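Local coordinates for angiotensin-converting enzyme (Anopheles gambiae, PDB 6S1Y), which is a zinc metallopeptidase of the angiotensin-converting enzyme family, which probably trims short peptides from their C-terminal ends, at residues 213-224 against 573-584. Residues are numbered along the deposited sequence; the frame is centred on the assembly and turned at random.
Sequences QIRPLYEQLHAY and LEYFDPLYQWLL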
ATOM      1  N   GLN A 213      11.329 -17.354  -0.747  1.00 43.96           N
ATOM      2  CA  GLN A 213      12.311 -17.144   0.318  1.00 44.07           C
ATOM      3  C   GLN A 213      11.644 -16.721   1.616  1.00 42.90           C
ATOM      4  O   GLN A 213      12.125 -17.054   2.698  1.00 42.27           O
ATOM      5  CB  GLN A 213      13.328 -16.078  -0.077  1.00 44.83           C
ATOM      6  CG  GLN A 213      14.162 -16.402  -1.300  1.00 47.35           C
ATOM      7  CD  GLN A 213      15.061 -15.248  -1.664  1.00 49.69           C
ATOM      8  OE1 GLN A 213      16.084 -15.028  -1.019  1.00 57.25           O
ATOM      9  NE2 GLN A 213      14.666 -14.472  -2.662  1.00 47.82           N
ATOM     10  N   ILE A 214      10.560 -15.950   1.518  1.00 44.90           N
ATOM     11  CA  ILE A 214       9.771 -15.529   2.674  1.00 44.87           C
ATOM     12  C   ILE A 214       8.992 -16.693   3.296  1.00 42.70           C
ATOM     13  O   ILE A 214       8.821 -16.748   4.519  1.00 41.58           O
ATOM     14  CB  ILE A 214       8.848 -14.397   2.183  1.00 46.14           C
ATOM     15  CG1 ILE A 214       9.689 -13.144   1.916  1.00 46.65           C
ATOM     16  CG2 ILE A 214       7.707 -14.110   3.132  1.00 46.68           C
ATOM     17  CD1 ILE A 214      10.582 -12.790   3.032  1.00 45.16           C
ATOM     18  N   ARG A 215       8.546 -17.646   2.481  1.00 42.01           N
ATOM     19  CA  ARG A 215       7.571 -18.638   2.929  1.00 44.04           C
ATOM     20  C   ARG A 215       7.967 -19.364   4.210  1.00 42.46           C
ATOM     21  O   ARG A 215       7.116 -19.481   5.105  1.00 42.00           O
ATOM     22  CB  ARG A 215       7.309 -19.639   1.789  1.00 42.89           C
ATOM     23  CG  ARG A 215       6.257 -20.692   2.108  1.00 47.56           C
ATOM     24  CD  ARG A 215       6.236 -21.873   1.085  1.00 49.41           C
ATOM     25  NE  ARG A 215       7.575 -22.431   0.899  1.00 52.76           N
ATOM     26  CZ  ARG A 215       8.186 -23.223   1.786  1.00 51.89           C
ATOM     27  NH1 ARG A 215       9.412 -23.662   1.545  1.00 51.69           N
ATOM     28  NH2 ARG A 215       7.579 -23.565   2.912  1.00 50.77           N
ATOM     29  N   PRO A 216       9.197 -19.851   4.388  1.00 41.63           N
ATOM     30  CA  PRO A 216       9.472 -20.613   5.615  1.00 43.70           C
ATOM     31  C   PRO A 216       9.303 -19.764   6.852  1.00 41.77           C
ATOM     32  O   PRO A 216       8.805 -20.232   7.887  1.00 40.00           O
ATOM     33  CB  PRO A 216      10.925 -21.092   5.430  1.00 44.30           C
ATOM     34  CG  PRO A 216      11.177 -20.996   3.960  1.00 45.28           C
ATOM     35  CD  PRO A 216      10.378 -19.784   3.516  1.00 43.83           C
ATOM     36  N   LEU A 217       9.713 -18.503   6.770  1.00 41.86           N
ATOM     37  CA  LEU A 217       9.548 -17.601   7.901  1.00 41.28           C
ATOM     38  C   LEU A 217       8.071 -17.301   8.118  1.00 38.43           C
ATOM     39  O   LEU A 217       7.557 -17.406   9.239  1.00 35.95           O
ATOM     40  CB  LEU A 217      10.384 -16.332   7.659  1.00 44.62           C
ATOM     41  CG  LEU A 217      11.830 -16.723   7.221  1.00 49.39           C
ATOM     42  CD1 LEU A 217      12.016 -17.020   5.710  1.00 43.48           C
ATOM     43  CD2 LEU A 217      12.876 -15.694   7.653  1.00 54.68           C
ATOM     44  N   TYR A 218       7.355 -16.967   7.039  1.00 38.67           N
ATOM     45  CA  TYR A 218       5.935 -16.706   7.182  1.00 36.70           C
ATOM     46  C   TYR A 218       5.203 -17.918   7.767  1.00 36.99           C
ATOM     47  O   TYR A 218       4.282 -17.765   8.578  1.00 35.63           O
ATOM     48  CB  TYR A 218       5.327 -16.314   5.847  1.00 36.57           C
ATOM     49  CG  TYR A 218       3.819 -16.159   5.974  1.00 37.21           C
ATOM     50  CD1 TYR A 218       3.286 -15.068   6.621  1.00 35.45           C
ATOM     51  CD2 TYR A 218       2.936 -17.132   5.482  1.00 36.03           C
ATOM     52  CE1 TYR A 218       1.939 -14.913   6.784  1.00 36.23           C
ATOM     53  CE2 TYR A 218       1.557 -16.975   5.627  1.00 36.34           C
ATOM     54  CZ  TYR A 218       1.071 -15.845   6.287  1.00 36.87           C
ATOM     55  OH  TYR A 218      -0.274 -15.639   6.469  1.00 36.30           O
ATOM     56  N   GLU A 219       5.599 -19.140   7.392  1.00 36.39           N
ATOM     57  CA  GLU A 219       4.848 -20.291   7.893  1.00 37.28           C
ATOM     58  C   GLU A 219       5.129 -20.537   9.374  1.00 36.27           C
ATOM     59  O   GLU A 219       4.220 -20.933  10.114  1.00 36.62           O
ATOM     60  CB  GLU A 219       5.133 -21.532   7.029  1.00 38.88           C
ATOM     61  CG  GLU A 219       4.522 -21.345   5.612  1.00 42.99           C
ATOM     62  CD  GLU A 219       4.638 -22.554   4.672  1.00 45.23           C
ATOM     63  OE1 GLU A 219       3.799 -22.604   3.754  1.00 42.66           O
ATOM     64  OE2 GLU A 219       5.549 -23.410   4.834  1.00 45.03           O
ATOM     65  N   GLN A 220       6.345 -20.285   9.845  1.00 34.17           N
ATOM     66  CA  GLN A 220       6.590 -20.366  11.275  1.00 35.24           C
ATOM     67  C   GLN A 220       5.765 -19.337  12.042  1.00 34.25           C
ATOM     68  O   GLN A 220       5.218 -19.643  13.103  1.00 34.16           O
ATOM     69  CB  GLN A 220       8.084 -20.190  11.563  1.00 37.29           C
ATOM     70  CG  GLN A 220       8.956 -21.322  11.006  1.00 38.08           C
ATOM     71  CD  GLN A 220       8.627 -22.660  11.635  1.00 38.57           C
ATOM     72  OE1 GLN A 220       8.468 -22.762  12.849  1.00 38.30           O
ATOM     73  NE2 GLN A 220       8.516 -23.693  10.801  1.00 37.54           N
ATOM     74  N   LEU A 221       5.646 -18.115  11.528  1.00 36.87           N
ATOM     75  CA  LEU A 221       4.916 -17.072  12.256  1.00 33.04           C
ATOM     76  C   LEU A 221       3.430 -17.371  12.261  1.00 33.69           C
ATOM     77  O   LEU A 221       2.773 -17.309  13.307  1.00 31.76           O
ATOM     78  CB  LEU A 221       5.165 -15.713  11.611  1.00 33.65           C
ATOM     79  CG  LEU A 221       4.513 -14.523  12.309  1.00 36.26           C
ATOM     80  CD1 LEU A 221       4.997 -14.408  13.775  1.00 34.40           C
ATOM     81  CD2 LEU A 221       4.820 -13.213  11.549  1.00 37.13           C
ATOM     82  N   HIS A 222       2.875 -17.661  11.072  1.00 34.90           N
ATOM     83  CA  HIS A 222       1.515 -18.163  10.955  1.00 33.51           C
ATOM     84  C   HIS A 222       1.232 -19.268  11.956  1.00 32.90           C
ATOM     85  O   HIS A 222       0.162 -19.300  12.573  1.00 33.60           O
ATOM     86  CB  HIS A 222       1.306 -18.680   9.532  1.00 33.65           C
ATOM     87  CG  HIS A 222      -0.001 -19.362   9.315  1.00 33.21           C
ATOM     88  ND1 HIS A 222      -0.278 -20.609   9.824  1.00 31.15           N
ATOM     89  CD2 HIS A 222      -1.106 -18.970   8.639  1.00 34.26           C
ATOM     90  CE1 HIS A 222      -1.507 -20.947   9.491  1.00 32.92           C
ATOM     91  NE2 HIS A 222      -2.028 -19.974   8.766  1.00 34.18           N
ATOM     92  N   ALA A 223       2.172 -20.193  12.131  1.00 33.85           N
ATOM     93  CA  ALA A 223       1.924 -21.323  13.028  1.00 33.87           C
ATOM     94  C   ALA A 223       1.849 -20.876  14.482  1.00 32.15           C
ATOM     95  O   ALA A 223       1.055 -21.401  15.263  1.00 32.18           O
ATOM     96  CB  ALA A 223       3.015 -22.369  12.848  1.00 33.95           C
ATOM     97  N   TYR A 224       2.676 -19.910  14.874  1.00 34.30           N
ATOM     98  CA  TYR A 224       2.621 -19.420  16.250  1.00 33.93           C
ATOM     99  C   TYR A 224       1.325 -18.662  16.510  1.00 31.55           C
ATOM    100  O   TYR A 224       0.646 -18.897  17.512  1.00 33.46           O
ATOM    101  CB  TYR A 224       3.832 -18.542  16.541  1.00 35.31           C
ATOM    102  CG  TYR A 224       3.928 -18.150  18.005  1.00 33.83           C
ATOM    103  CD1 TYR A 224       4.495 -19.014  18.922  1.00 33.31           C
ATOM    104  CD2 TYR A 224       3.398 -16.951  18.469  1.00 34.85           C
ATOM    105  CE1 TYR A 224       4.561 -18.698  20.262  1.00 37.17           C
ATOM    106  CE2 TYR A 224       3.480 -16.601  19.826  1.00 36.05           C
ATOM    107  CZ  TYR A 224       4.058 -17.480  20.716  1.00 37.38           C
ATOM    108  OH  TYR A 224       4.138 -17.171  22.041  1.00 37.10           O
ATOM    109  N   LEU A 573      15.097 -10.583   5.072  1.00 44.84           N
ATOM    110  CA  LEU A 573      15.392 -11.834   5.776  1.00 45.29           C
ATOM    111  C   LEU A 573      16.366 -11.619   6.926  1.00 44.15           C
ATOM    112  O   LEU A 573      16.239 -12.268   7.971  1.00 45.34           O
ATOM    113  CB  LEU A 573      15.959 -12.879   4.813  1.00 45.97           C
ATOM    114  CG  LEU A 573      14.959 -13.361   3.759  1.00 47.22           C
ATOM    115  CD1 LEU A 573      15.634 -14.272   2.715  1.00 47.79           C
ATOM    116  CD2 LEU A 573      13.808 -14.077   4.438  1.00 46.05           C
ATOM    117  N   GLU A 574      17.329 -10.698   6.780  1.00 45.64           N
ATOM    118  CA  GLU A 574      18.208 -10.367   7.906  1.00 45.27           C
ATOM    119  C   GLU A 574      17.422  -9.706   9.028  1.00 44.70           C
ATOM    120  O   GLU A 574      17.655  -9.992  10.213  1.00 42.65           O
ATOM    121  CB  GLU A 574      19.349  -9.444   7.446  1.00 49.15           C
ATOM    122  CG  GLU A 574      20.339  -9.049   8.561  1.00 52.13           C
ATOM    123  CD  GLU A 574      21.411  -8.028   8.116  1.00 58.59           C
ATOM    124  OE1 GLU A 574      21.555  -7.756   6.897  1.00 56.83           O
ATOM    125  OE2 GLU A 574      22.102  -7.480   9.016  1.00 61.58           O
ATOM    126  N   TYR A 575      16.509  -8.797   8.669  1.00 43.22           N
ATOM    127  CA  TYR A 575      15.742  -8.069   9.673  1.00 44.06           C
ATOM    128  C   TYR A 575      14.976  -9.026  10.570  1.00 42.92           C
ATOM    129  O   TYR A 575      14.949  -8.866  11.798  1.00 41.98           O
ATOM    130  CB  TYR A 575      14.780  -7.100   8.963  1.00 44.16           C
ATOM    131  CG  TYR A 575      13.988  -6.191   9.868  1.00 41.44           C
ATOM    132  CD1 TYR A 575      12.784  -6.614  10.420  1.00 41.51           C
ATOM    133  CD2 TYR A 575      14.418  -4.903  10.136  1.00 45.05           C
ATOM    134  CE1 TYR A 575      12.037  -5.787  11.240  1.00 43.64           C
ATOM    135  CE2 TYR A 575      13.679  -4.053  10.968  1.00 46.62           C
ATOM    136  CZ  TYR A 575      12.480  -4.511  11.512  1.00 45.18           C
ATOM    137  OH  TYR A 575      11.728  -3.714  12.325  1.00 43.72           O
ATOM    138  N   PHE A 576      14.349 -10.033   9.962  1.00 42.82           N
ATOM    139  CA  PHE A 576      13.536 -11.009  10.673  1.00 43.28           C
ATOM    140  C   PHE A 576      14.276 -12.307  10.996  1.00 43.11           C
ATOM    141  O   PHE A 576      13.629 -13.299  11.329  1.00 42.59           O
ATOM    142  CB  PHE A 576      12.280 -11.353   9.866  1.00 40.23           C
ATOM    143  CG  PHE A 576      11.288 -10.249   9.818  1.00 39.68           C
ATOM    144  CD1 PHE A 576      10.621  -9.861  10.953  1.00 39.34           C
ATOM    145  CD2 PHE A 576      11.053  -9.563   8.638  1.00 41.84           C
ATOM    146  CE1 PHE A 576       9.732  -8.820  10.908  1.00 40.93           C
ATOM    147  CE2 PHE A 576      10.160  -8.513   8.599  1.00 40.16           C
ATOM    148  CZ  PHE A 576       9.505  -8.149   9.717  1.00 38.68           C
ATOM    149  N   ASP A 577      15.604 -12.339  10.908  1.00 43.71           N
ATOM    150  CA  ASP A 577      16.222 -13.627  11.220  1.00 42.95           C
ATOM    151  C   ASP A 577      16.127 -13.947  12.711  1.00 42.46           C
ATOM    152  O   ASP A 577      15.891 -15.105  13.058  1.00 43.45           O
ATOM    153  CB  ASP A 577      17.683 -13.695  10.771  1.00 42.88           C
ATOM    154  CG  ASP A 577      18.279 -15.095  10.969  1.00 47.82           C
ATOM    155  OD1 ASP A 577      17.914 -16.039  10.219  1.00 46.54           O
ATOM    156  OD2 ASP A 577      19.065 -15.259  11.927  1.00 51.62           O
ATOM    157  N   PRO A 578      16.327 -12.988  13.624  1.00 42.10           N
ATOM    158  CA  PRO A 578      16.197 -13.342  15.052  1.00 42.13           C
ATOM    159  C   PRO A 578      14.804 -13.857  15.400  1.00 42.83           C
ATOM    160  O   PRO A 578      14.663 -14.797  16.198  1.00 43.03           O
ATOM    161  CB  PRO A 578      16.536 -12.029  15.778  1.00 44.06           C
ATOM    162  CG  PRO A 578      17.384 -11.249  14.788  1.00 42.93           C
ATOM    163  CD  PRO A 578      16.815 -11.603  13.431  1.00 42.40           C
ATOM    164  N   LEU A 579      13.762 -13.286  14.798  1.00 40.42           N
ATOM    165  CA  LEU A 579      12.421 -13.801  15.030  1.00 41.22           C
ATOM    166  C   LEU A 579      12.283 -15.211  14.462  1.00 40.58           C
ATOM    167  O   LEU A 579      11.742 -16.106  15.123  1.00 39.26           O
ATOM    168  CB  LEU A 579      11.379 -12.872  14.406  1.00 39.98           C
ATOM    169  CG  LEU A 579       9.926 -13.358  14.502  1.00 39.87           C
ATOM    170  CD1 LEU A 579       9.505 -13.400  15.979  1.00 38.88           C
ATOM    171  CD2 LEU A 579       8.961 -12.484  13.688  1.00 38.44           C
ATOM    172  N   TYR A 580      12.774 -15.418  13.236  1.00 39.94           N
ATOM    173  CA  TYR A 580      12.708 -16.734  12.599  1.00 42.45           C
ATOM    174  C   TYR A 580      13.350 -17.807  13.462  1.00 42.03           C
ATOM    175  O   TYR A 580      12.792 -18.903  13.595  1.00 41.92           O
ATOM    176  CB  TYR A 580      13.404 -16.680  11.240  1.00 43.49           C
ATOM    177  CG  TYR A 580      13.393 -17.968  10.444  1.00 45.07           C
ATOM    178  CD1 TYR A 580      12.239 -18.723  10.318  1.00 43.95           C
ATOM    179  CD2 TYR A 580      14.538 -18.408   9.764  1.00 47.36           C
ATOM    180  CE1 TYR A 580      12.218 -19.898   9.560  1.00 44.04           C
ATOM    181  CE2 TYR A 580      14.521 -19.588   8.992  1.00 46.32           C
ATOM    182  CZ  TYR A 580      13.358 -20.324   8.895  1.00 45.25           C
ATOM    183  OH  TYR A 580      13.345 -21.493   8.145  1.00 49.10           O
ATOM    184  N   GLN A 581      14.531 -17.525  14.033  1.00 42.95           N
ATOM    185  CA  GLN A 581      15.210 -18.521  14.858  1.00 42.21           C
ATOM    186  C   GLN A 581      14.399 -18.818  16.112  1.00 40.21           C
ATOM    187  O   GLN A 581      14.307 -19.968  16.543  1.00 42.90           O
ATOM    188  CB  GLN A 581      16.615 -18.064  15.237  1.00 40.80           C
ATOM    189  CG  GLN A 581      17.529 -17.769  14.073  1.00 44.27           C
ATOM    190  CD  GLN A 581      17.701 -18.966  13.120  1.00 47.99           C
ATOM    191  OE1 GLN A 581      17.746 -20.126  13.544  1.00 48.74           O
ATOM    192  NE2 GLN A 581      17.788 -18.678  11.828  1.00 48.25           N
ATOM    193  N   TRP A 582      13.778 -17.801  16.695  1.00 39.73           N
ATOM    194  CA  TRP A 582      13.017 -18.024  17.914  1.00 40.97           C
ATOM    195  C   TRP A 582      11.771 -18.853  17.630  1.00 39.88           C
ATOM    196  O   TRP A 582      11.462 -19.785  18.371  1.00 41.11           O
ATOM    197  CB  TRP A 582      12.650 -16.692  18.559  1.00 40.64           C
ATOM    198  CG  TRP A 582      12.036 -16.870  19.893  1.00 40.90           C
ATOM    199  CD1 TRP A 582      12.683 -17.030  21.083  1.00 41.69           C
ATOM    200  CD2 TRP A 582      10.636 -16.932  20.182  1.00 38.91           C
ATOM    201  NE1 TRP A 582      11.770 -17.156  22.098  1.00 42.74           N
ATOM    202  CE2 TRP A 582      10.506 -17.116  21.566  1.00 41.32           C
ATOM    203  CE3 TRP A 582       9.488 -16.831  19.406  1.00 38.38           C
ATOM    204  CZ2 TRP A 582       9.265 -17.208  22.191  1.00 41.82           C
ATOM    205  CZ3 TRP A 582       8.265 -16.909  20.028  1.00 38.15           C
ATOM    206  CH2 TRP A 582       8.163 -17.093  21.407  1.00 39.38           C
ATOM    207  N   LEU A 583      11.078 -18.563  16.530  1.00 39.05           N
ATOM    208  CA  LEU A 583       9.867 -19.306  16.195  1.00 37.91           C
ATOM    209  C   LEU A 583      10.166 -20.768  15.901  1.00 40.59           C
ATOM    210  O   LEU A 583       9.423 -21.654  16.336  1.00 40.69           O
ATOM    211  CB  LEU A 583       9.178 -18.661  15.001  1.00 37.03           C
ATOM    212  CG  LEU A 583       8.570 -17.264  15.224  1.00 37.95           C
ATOM    213  CD1 LEU A 583       8.203 -16.633  13.880  1.00 35.68           C
ATOM    214  CD2 LEU A 583       7.358 -17.360  16.128  1.00 34.70           C
ATOM    215  N   LEU A 584      11.240 -21.045  15.142  1.00 40.95           N
ATOM    216  CA  LEU A 584      11.596 -22.426  14.822  1.00 42.69           C
ATOM    217  C   LEU A 584      11.671 -23.272  16.083  1.00 43.33           C
ATOM    218  O   LEU A 584      11.152 -24.393  16.133  1.00 44.16           O
ATOM    219  CB  LEU A 584      12.949 -22.493  14.098  1.00 42.32           C
ATOM    220  CG  LEU A 584      12.935 -22.183  12.610  1.00 43.76           C
ATOM    221  CD1 LEU A 584      14.361 -21.963  12.078  1.00 46.04           C
ATOM    222  CD2 LEU A 584      12.244 -23.305  11.853  1.00 44.91           C
TER
HETATM  223  O   HOH W   1       9.372 -25.033  14.153  1.00 38.83           O
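Helices 213-224 and 577-584 cross at 54° with axes 9.3 Å apart, and L217 and Y580 meet across them, their CA atoms 5.7 Å apart. L217 lies over the centre of one face of the Y580 ring. Its CG sits 3.8 Å from the ring centroid, in a CH-pi contact. L584 CD1 lies over the opposite face, toward the rim, so the ring is held between two leucines. Q220 CG comes up to the ring edge near CE1. Both methyls of L217 also reach L573, on the short helix 570-575. L573 CD2 is 3.7 Å from L217 CD1 and as near to I214 CD1.

L583 enters further along, and its methyls part: CD1 lies 3.7 Å from L221 CA, CD2 3.7 Å from Y224 CB. The Q220 chain bends at chi2 (-63°), and its amide carbon packs on L584 CD2. A water donates to both Q220 OE1 (2.8 Å) and L584 O, and so bridges the helices. W582 turns its edge toward the face of Y224 in an offset edge-to-face pair, with planes at 66°.

Helix 414-429 packs on L221, L579 and W582, and Q220 O accepts a hydrogen bond from N587 ND2, further along helix 577-590. This is oblique helix-helix packing, built on leucines, aromatic rings and the aliphatic part of Q220. It joins helix 203-233 to the C-terminal helices of the largely helical ACE fold.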